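Local atomic coordinates of PbSGBP-B lipoprotein (Prevotella bryantii B14, PDB entry 6D2Y), a protein that probably binds polysaccharide at the cell surface, as a lipoprotein of a polysaccharide utilization locus, and carries a bound magnesium ion. Residues 79-84 and 101-107; 130-135 and 203-207. All coordinates share one frame; numbering follows the deposited sequence.

Contact 1 (79-84 and 101-107); sequences FNDQAA and PNEIPSV
D81 and V107 join a type II' beta turn, F79 to Q82, to the loop 101-107 that leads toward strand 111-116. The turn connects strand 74-79 to the edge strand 82-83 and is closed by backbone bonds in both directions between F79 and Q82. The buried part is apolar in its contacts and rests on F79, N80 and P105: P101 puts its CD 3.5 Å from CD1 of F79, the two side chains crossing at about a right angle, while its CG lies 3.4 Å from the carbonyl O of A83. At the other end of the loop, the buried N80 rests its CB 3.6 Å from CB of P105, and its OD1 is taken by the backbone N atoms of T109 and D110. E103, S106 and V107 line the solvent side. There Q82, bent at chi2 (-59°), carries OE1 to 3.3 Å from CB of E103, whose carboxylate leads away. On this side the D81 carboxylate is held by three N-H groups: NE2 of Q82 donates to OD1 from above the carboxylate plane, and OD2 takes a weak, bent bond from S106 N and a nearly straight one from V107 N, 3.1 Å long with an N-H...O angle of 167°.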
ATOM      1  N   PHE A  79       1.308 -32.694  11.569  1.00 41.85           N
ATOM      2  CA  PHE A  79       2.201 -31.912  10.726  1.00 44.23           C
ATOM      3  C   PHE A  79       2.770 -30.789  11.585  1.00 42.87           C
ATOM      4  O   PHE A  79       2.036 -29.878  11.986  1.00 43.55           O
ATOM      5  CB  PHE A  79       1.441 -31.362   9.524  1.00 49.50           C
ATOM      6  CG  PHE A  79       1.082 -32.403   8.510  1.00 51.39           C
ATOM      7  CD1 PHE A  79      -0.073 -33.159   8.642  1.00 55.64           C
ATOM      8  CD2 PHE A  79       1.899 -32.624   7.417  1.00 50.27           C
ATOM      9  CE1 PHE A  79      -0.404 -34.117   7.699  1.00 55.36           C
ATOM     10  CE2 PHE A  79       1.575 -33.578   6.472  1.00 49.24           C
ATOM     11  CZ  PHE A  79       0.423 -34.325   6.612  1.00 49.41           C
ATOM     12  N   ASN A  80       4.071 -30.860  11.876  1.00 47.24           N
ATOM     13  CA  ASN A  80       4.729 -29.962  12.831  1.00 46.93           C
ATOM     14  C   ASN A  80       4.002 -30.110  14.161  1.00 41.89           C
ATOM     15  O   ASN A  80       3.992 -31.224  14.713  1.00 42.58           O
ATOM     16  CB  ASN A  80       4.780 -28.545  12.256  1.00 40.30           C
ATOM     17  CG  ASN A  80       5.462 -28.491  10.911  1.00 52.10           C
ATOM     18  OD1 ASN A  80       6.682 -28.661  10.804  1.00 55.34           O
ATOM     19  ND2 ASN A  80       4.678 -28.241   9.872  1.00 42.43           N
ATOM     20  N   ASP A  81       3.378 -29.064  14.698  1.00 47.34           N
ATOM     21  CA  ASP A  81       2.624 -29.150  15.939  1.00 51.72           C
ATOM     22  C   ASP A  81       1.119 -29.155  15.706  1.00 52.52           C
ATOM     23  O   ASP A  81       0.350 -29.000  16.660  1.00 57.50           O
ATOM     24  CB  ASP A  81       3.010 -27.997  16.867  1.00 54.82           C
ATOM     25  CG  ASP A  81       2.892 -26.638  16.191  1.00 58.02           C
ATOM     26  OD1 ASP A  81       2.432 -26.583  15.032  1.00 55.66           O
ATOM     27  OD2 ASP A  81       3.266 -25.626  16.818  1.00 59.73           O
ATOM     28  N   GLN A  82       0.683 -29.319  14.461  1.00 47.78           N
ATOM     29  CA  GLN A  82      -0.729 -29.278  14.110  1.00 49.35           C
ATOM     30  C   GLN A  82      -1.231 -30.698  13.890  1.00 53.09           C
ATOM     31  O   GLN A  82      -0.708 -31.421  13.035  1.00 58.45           O
ATOM     32  CB  GLN A  82      -0.950 -28.427  12.860  1.00 52.76           C
ATOM     33  CG  GLN A  82      -0.449 -27.000  12.995  1.00 55.64           C
ATOM     34  CD  GLN A  82      -1.108 -26.257  14.142  1.00 56.73           C
ATOM     35  OE1 GLN A  82      -2.334 -26.243  14.264  1.00 56.85           O
ATOM     36  NE2 GLN A  82      -0.296 -25.641  14.993  1.00 58.29           N
ATOM     37  N   ALA A  83      -2.245 -31.090  14.655  1.00 48.01           N
ATOM     38  CA  ALA A  83      -2.817 -32.420  14.523  1.00 52.55           C
ATOM     39  C   ALA A  83      -3.727 -32.488  13.304  1.00 53.81           C
ATOM     40  O   ALA A  83      -4.519 -31.576  13.048  1.00 56.70           O
ATOM     41  CB  ALA A  83      -3.598 -32.798  15.782  1.00 55.02           C
ATOM     42  N   ALA A  84      -3.602 -33.572  12.549  1.00 43.65           N
ATOM     43  CA  ALA A  84      -4.463 -33.813  11.404  1.00 48.61           C
ATOM     44  C   ALA A  84      -5.664 -34.657  11.814  1.00 55.31           C
ATOM     45  O   ALA A  84      -5.683 -35.285  12.876  1.00 55.60           O
ATOM     46  CB  ALA A  84      -3.689 -34.507  10.283  1.00 42.78           C
ATOM     47  N   PRO A 101      -3.342 -29.856   7.962  1.00 56.15           N
ATOM     48  CA  PRO A 101      -4.159 -28.889   8.702  1.00 57.48           C
ATOM     49  C   PRO A 101      -3.994 -27.477   8.156  1.00 55.16           C
ATOM     50  O   PRO A 101      -3.003 -27.140   7.506  1.00 58.39           O
ATOM     51  CB  PRO A 101      -3.626 -28.997  10.136  1.00 51.66           C
ATOM     52  CG  PRO A 101      -3.053 -30.368  10.217  1.00 47.08           C
ATOM     53  CD  PRO A 101      -2.478 -30.647   8.856  1.00 49.67           C
ATOM     54  N   ASN A 102      -4.998 -26.642   8.436  1.00 57.46           N
ATOM     55  CA  ASN A 102      -5.025 -25.294   7.879  1.00 62.44           C
ATOM     56  C   ASN A 102      -4.193 -24.310   8.690  1.00 61.72           C
ATOM     57  O   ASN A 102      -3.732 -23.301   8.144  1.00 63.55           O
ATOM     58  CB  ASN A 102      -6.470 -24.792   7.788  1.00 75.69           C
ATOM     59  CG  ASN A 102      -6.643 -23.679   6.761  1.00 87.42           C
ATOM     60  OD1 ASN A 102      -7.763 -23.268   6.449  1.00 92.92           O
ATOM     61  ND2 ASN A 102      -5.530 -23.199   6.219  1.00 84.64           N
ATOM     62  N   GLU A 103      -3.983 -24.577   9.975  1.00 61.61           N
ATOM     63  CA  GLU A 103      -3.354 -23.597  10.849  1.00 63.89           C
ATOM     64  C   GLU A 103      -1.849 -23.525  10.617  1.00 60.04           C
ATOM     65  O   GLU A 103      -1.196 -24.535  10.336  1.00 62.93           O
ATOM     66  CB  GLU A 103      -3.643 -23.929  12.311  1.00 69.41           C
ATOM     67  CG  GLU A 103      -5.089 -23.700  12.710  1.00 76.78           C
ATOM     68  CD  GLU A 103      -5.570 -22.304  12.362  1.00 86.06           C
ATOM     69  OE1 GLU A 103      -4.825 -21.333  12.620  1.00 88.13           O
ATOM     70  OE2 GLU A 103      -6.690 -22.179  11.825  1.00 89.74           O
ATOM     71  N   ILE A 104      -1.309 -22.320  10.736  1.00 52.19           N
ATOM     72  CA  ILE A 104       0.139 -22.114  10.622  1.00 45.46           C
ATOM     73  C   ILE A 104       0.826 -22.726  11.841  1.00 44.74           C
ATOM     74  O   ILE A 104       0.392 -22.481  12.979  1.00 59.54           O
ATOM     75  CB  ILE A 104       0.453 -20.620  10.508  1.00 54.22           C
ATOM     76  CG1 ILE A 104       0.259 -20.137   9.069  1.00 56.10           C
ATOM     77  CG2 ILE A 104       1.872 -20.325  10.983  1.00 59.10           C
ATOM     78  CD1 ILE A 104      -0.288 -18.733   8.971  1.00 50.49           C
ATOM     79  N   PRO A 105       1.879 -23.520  11.664  1.00 45.58           N
ATOM     80  CA  PRO A 105       2.560 -24.106  12.826  1.00 49.62           C
ATOM     81  C   PRO A 105       3.342 -23.058  13.605  1.00 49.73           C
ATOM     82  O   PRO A 105       4.012 -22.199  13.025  1.00 50.63           O
ATOM     83  CB  PRO A 105       3.492 -25.149  12.200  1.00 46.63           C
ATOM     84  CG  PRO A 105       3.742 -24.633  10.809  1.00 50.00           C
ATOM     85  CD  PRO A 105       2.464 -23.966  10.388  1.00 45.26           C
ATOM     86  N   SER A 106       3.256 -23.140  14.937  1.00 47.50           N
ATOM     87  CA  SER A 106       3.978 -22.198  15.790  1.00 58.25           C
ATOM     88  C   SER A 106       5.439 -22.599  15.958  1.00 54.20           C
ATOM     89  O   SER A 106       6.322 -21.736  15.984  1.00 55.56           O
ATOM     90  CB  SER A 106       3.299 -22.087  17.156  1.00 63.50           C
ATOM     91  OG  SER A 106       2.114 -21.313  17.065  1.00 72.39           O
ATOM     92  N   VAL A 107       5.716 -23.894  16.091  1.00 50.47           N
ATOM     93  CA  VAL A 107       7.073 -24.433  16.088  1.00 48.18           C
ATOM     94  C   VAL A 107       7.176 -25.372  14.890  1.00 46.65           C
ATOM     95  O   VAL A 107       6.450 -26.369  14.801  1.00 41.63           O
ATOM     96  CB  VAL A 107       7.415 -25.137  17.411  1.00 57.75           C
ATOM     97  CG1 VAL A 107       6.307 -26.085  17.822  1.00 66.27           C
ATOM     98  CG2 VAL A 107       8.750 -25.882  17.283  1.00 60.03           C
TER

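Contact 2 (130-135 and 203-207); sequences ISAPSV and VSDKY
I130 lies flat over one face of the Y207 ring, and this CH-pi contact dominates the meeting of 130-135, the linker into strand 134-138, with the end of strand 200-205 and the turn after it in the IPT/TIG (E-set) domain. CB of I130 sits 3.4 Å from the ring centroid and only 1° off the ring normal, so the branch point is centred on the face. CG1 continues toward the phenol end, 3.5 Å from CZ, and CG2 spreads over the CD2-CE2 side. The two side chains run side by side and point the same way. Near the backbone, CB of Y207 approaches the carbonyl O of I130 at 3.4 Å.

Further along, P133 meets D205 from the opposite direction: its CD is 3.4 Å from OD1 of D205, and its CG is equally close to both carboxylate oxygens. V135 and V203 then cross, with CG2 of V135 3.9 Å from CG2 of V203.

The next layer fixes these groups. With chi1 at 62°, D205 folds its carboxylate back over its own chain, where OD1 accepts the backbone N of Y207 at 3.1 Å in an Asx turn; the N-H arrives from above the carboxylate plane. That turn reverses the chain toward strand 208-215. K206 lays its CB over the second face of the Y207 ring, while its NZ forms a salt bridge with D110. Y207 OH is hydrogen-bonded to Y159 OH, anchoring the far end of the ring.

No hydrogen bond joins the two segments, so cohesion between them rests on carbon contacts and on proline C-H groups set against a carboxylate, with the polar bonds serving to hold D205 and Y207 in position.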
ATOM      1  N   ILE A 130       4.184 -22.786   3.327  1.00 50.24           N
ATOM      2  CA  ILE A 130       3.466 -21.605   3.788  1.00 49.02           C
ATOM      3  C   ILE A 130       3.782 -20.456   2.842  1.00 56.82           C
ATOM      4  O   ILE A 130       4.881 -20.373   2.282  1.00 54.50           O
ATOM      5  CB  ILE A 130       3.835 -21.247   5.244  1.00 51.44           C
ATOM      6  CG1 ILE A 130       3.623 -22.453   6.161  1.00 50.42           C
ATOM      7  CG2 ILE A 130       3.019 -20.061   5.742  1.00 50.33           C
ATOM      8  CD1 ILE A 130       2.171 -22.737   6.475  1.00 59.32           C
ATOM      9  N   SER A 131       2.803 -19.574   2.655  1.00 62.40           N
ATOM     10  CA  SER A 131       2.976 -18.436   1.764  1.00 64.42           C
ATOM     11  C   SER A 131       4.148 -17.568   2.207  1.00 56.76           C
ATOM     12  O   SER A 131       4.405 -17.400   3.402  1.00 50.41           O
ATOM     13  CB  SER A 131       1.694 -17.605   1.718  1.00 70.64           C
ATOM     14  OG  SER A 131       1.829 -16.507   0.835  1.00 76.22           O
ATOM     15  N   ALA A 132       4.867 -17.026   1.225  1.00 54.93           N
ATOM     16  CA  ALA A 132       5.939 -16.084   1.488  1.00 54.92           C
ATOM     17  C   ALA A 132       5.371 -14.797   2.083  1.00 48.11           C
ATOM     18  O   ALA A 132       4.170 -14.535   1.979  1.00 56.13           O
ATOM     19  CB  ALA A 132       6.701 -15.787   0.197  1.00 57.75           C
ATOM     20  N   PRO A 133       6.208 -13.981   2.726  1.00 46.64           N
ATOM     21  CA  PRO A 133       5.699 -12.735   3.310  1.00 50.48           C
ATOM     22  C   PRO A 133       5.152 -11.804   2.240  1.00 62.82           C
ATOM     23  O   PRO A 133       5.675 -11.728   1.127  1.00 63.28           O
ATOM     24  CB  PRO A 133       6.928 -12.132   4.000  1.00 50.48           C
ATOM     25  CG  PRO A 133       7.850 -13.275   4.212  1.00 50.54           C
ATOM     26  CD  PRO A 133       7.632 -14.190   3.048  1.00 50.26           C
ATOM     27  N   SER A 134       4.077 -11.102   2.584  1.00 63.76           N
ATOM     28  CA  SER A 134       3.512 -10.061   1.741  1.00 57.77           C
ATOM     29  C   SER A 134       3.743  -8.720   2.418  1.00 55.50           C
ATOM     30  O   SER A 134       3.429  -8.559   3.602  1.00 59.50           O
ATOM     31  CB  SER A 134       2.017 -10.290   1.500  1.00 66.20           C
ATOM     32  OG  SER A 134       1.241  -9.729   2.543  1.00 75.57           O
ATOM     33  N   VAL A 135       4.306  -7.772   1.679  1.00 58.99           N
ATOM     34  CA  VAL A 135       4.625  -6.448   2.198  1.00 58.62           C
ATOM     35  C   VAL A 135       3.725  -5.443   1.500  1.00 58.90           C
ATOM     36  O   VAL A 135       3.693  -5.381   0.265  1.00 59.41           O
ATOM     37  CB  VAL A 135       6.105  -6.100   1.991  1.00 54.90           C
ATOM     38  CG1 VAL A 135       6.430  -4.775   2.656  1.00 52.82           C
ATOM     39  CG2 VAL A 135       6.988  -7.210   2.535  1.00 55.10           C
ATOM     40  N   VAL A 203      11.952  -8.411   2.881  1.00 58.47           N
ATOM     41  CA  VAL A 203      11.566  -9.125   4.091  1.00 53.72           C
ATOM     42  C   VAL A 203      11.663 -10.615   3.797  1.00 60.25           C
ATOM     43  O   VAL A 203      10.977 -11.124   2.902  1.00 64.04           O
ATOM     44  CB  VAL A 203      10.149  -8.743   4.545  1.00 52.56           C
ATOM     45  CG1 VAL A 203       9.743  -9.575   5.755  1.00 55.21           C
ATOM     46  CG2 VAL A 203      10.080  -7.261   4.866  1.00 52.02           C
ATOM     47  N   SER A 204      12.513 -11.313   4.544  1.00 57.61           N
ATOM     48  CA  SER A 204      12.787 -12.721   4.297  1.00 64.15           C
ATOM     49  C   SER A 204      12.539 -13.533   5.556  1.00 63.47           C
ATOM     50  O   SER A 204      12.836 -13.082   6.666  1.00 66.07           O
ATOM     51  CB  SER A 204      14.233 -12.928   3.828  1.00 66.56           C
ATOM     52  OG  SER A 204      15.156 -12.445   4.788  1.00 70.25           O
ATOM     53  N   ASP A 205      11.995 -14.731   5.376  1.00 61.47           N
ATOM     54  CA  ASP A 205      11.835 -15.683   6.469  1.00 60.04           C
ATOM     55  C   ASP A 205      12.037 -17.086   5.902  1.00 57.47           C
ATOM     56  O   ASP A 205      12.618 -17.253   4.825  1.00 60.76           O
ATOM     57  CB  ASP A 205      10.475 -15.490   7.168  1.00 56.48           C
ATOM     58  CG  ASP A 205       9.290 -15.741   6.250  1.00 54.59           C
ATOM     59  OD1 ASP A 205       9.493 -16.121   5.077  1.00 58.93           O
ATOM     60  OD2 ASP A 205       8.143 -15.557   6.710  1.00 50.44           O
ATOM     61  N   LYS A 206      11.546 -18.097   6.624  1.00 51.89           N
ATOM     62  CA  LYS A 206      11.753 -19.481   6.208  1.00 50.71           C
ATOM     63  C   LYS A 206      11.097 -19.781   4.868  1.00 54.20           C
ATOM     64  O   LYS A 206      11.584 -20.631   4.117  1.00 59.68           O
ATOM     65  CB  LYS A 206      11.218 -20.432   7.280  1.00 52.70           C
ATOM     66  CG  LYS A 206      11.663 -21.876   7.116  1.00 54.89           C
ATOM     67  CD  LYS A 206      10.884 -22.806   8.033  1.00 51.60           C
ATOM     68  CE  LYS A 206      11.353 -24.242   7.877  1.00 48.53           C
ATOM     69  NZ  LYS A 206      10.484 -24.987   6.927  1.00 53.71           N
ATOM     70  N   TYR A 207      10.008 -19.090   4.543  1.00 48.76           N
ATOM     71  CA  TYR A 207       9.176 -19.445   3.403  1.00 53.29           C
ATOM     72  C   TYR A 207       9.446 -18.601   2.163  1.00 58.40           C
ATOM     73  O   TYR A 207       8.759 -18.780   1.154  1.00 66.84           O
ATOM     74  CB  TYR A 207       7.699 -19.350   3.796  1.00 46.87           C
ATOM     75  CG  TYR A 207       7.380 -20.142   5.047  1.00 48.74           C
ATOM     76  CD1 TYR A 207       7.502 -21.526   5.062  1.00 46.24           C
ATOM     77  CD2 TYR A 207       6.970 -19.507   6.214  1.00 48.80           C
ATOM     78  CE1 TYR A 207       7.220 -22.257   6.198  1.00 44.85           C
ATOM     79  CE2 TYR A 207       6.685 -20.233   7.360  1.00 47.63           C
ATOM     80  CZ  TYR A 207       6.811 -21.607   7.344  1.00 49.96           C
ATOM     81  OH  TYR A 207       6.529 -22.340   8.475  1.00 52.50           O
TER

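How the contacts relate
From the N terminus, contact 1 closes first: 79-84 meets 101-107 across 16 intervening residues that include strand 95-99. The chain then runs through strands 111-116 and 121-129 before contact 2 opens at 130-135, which finds 203-207 after 67 residues, 28 of them in strands. The two loops are in series, neither nested nor crossed. Contact 1 ties the hairpin end of the sheet containing 74-79 and 82-83 to the loop between strands 95-99 and 111-116; contact 2 brings together the sheets containing 134-138 and 200-205. Their centres are about 17 Å apart, yet they touch: CD1 of I130 packs 4.1 Å from CD of P105, joining the 101-107 loop to the segment leading into strand 134-138.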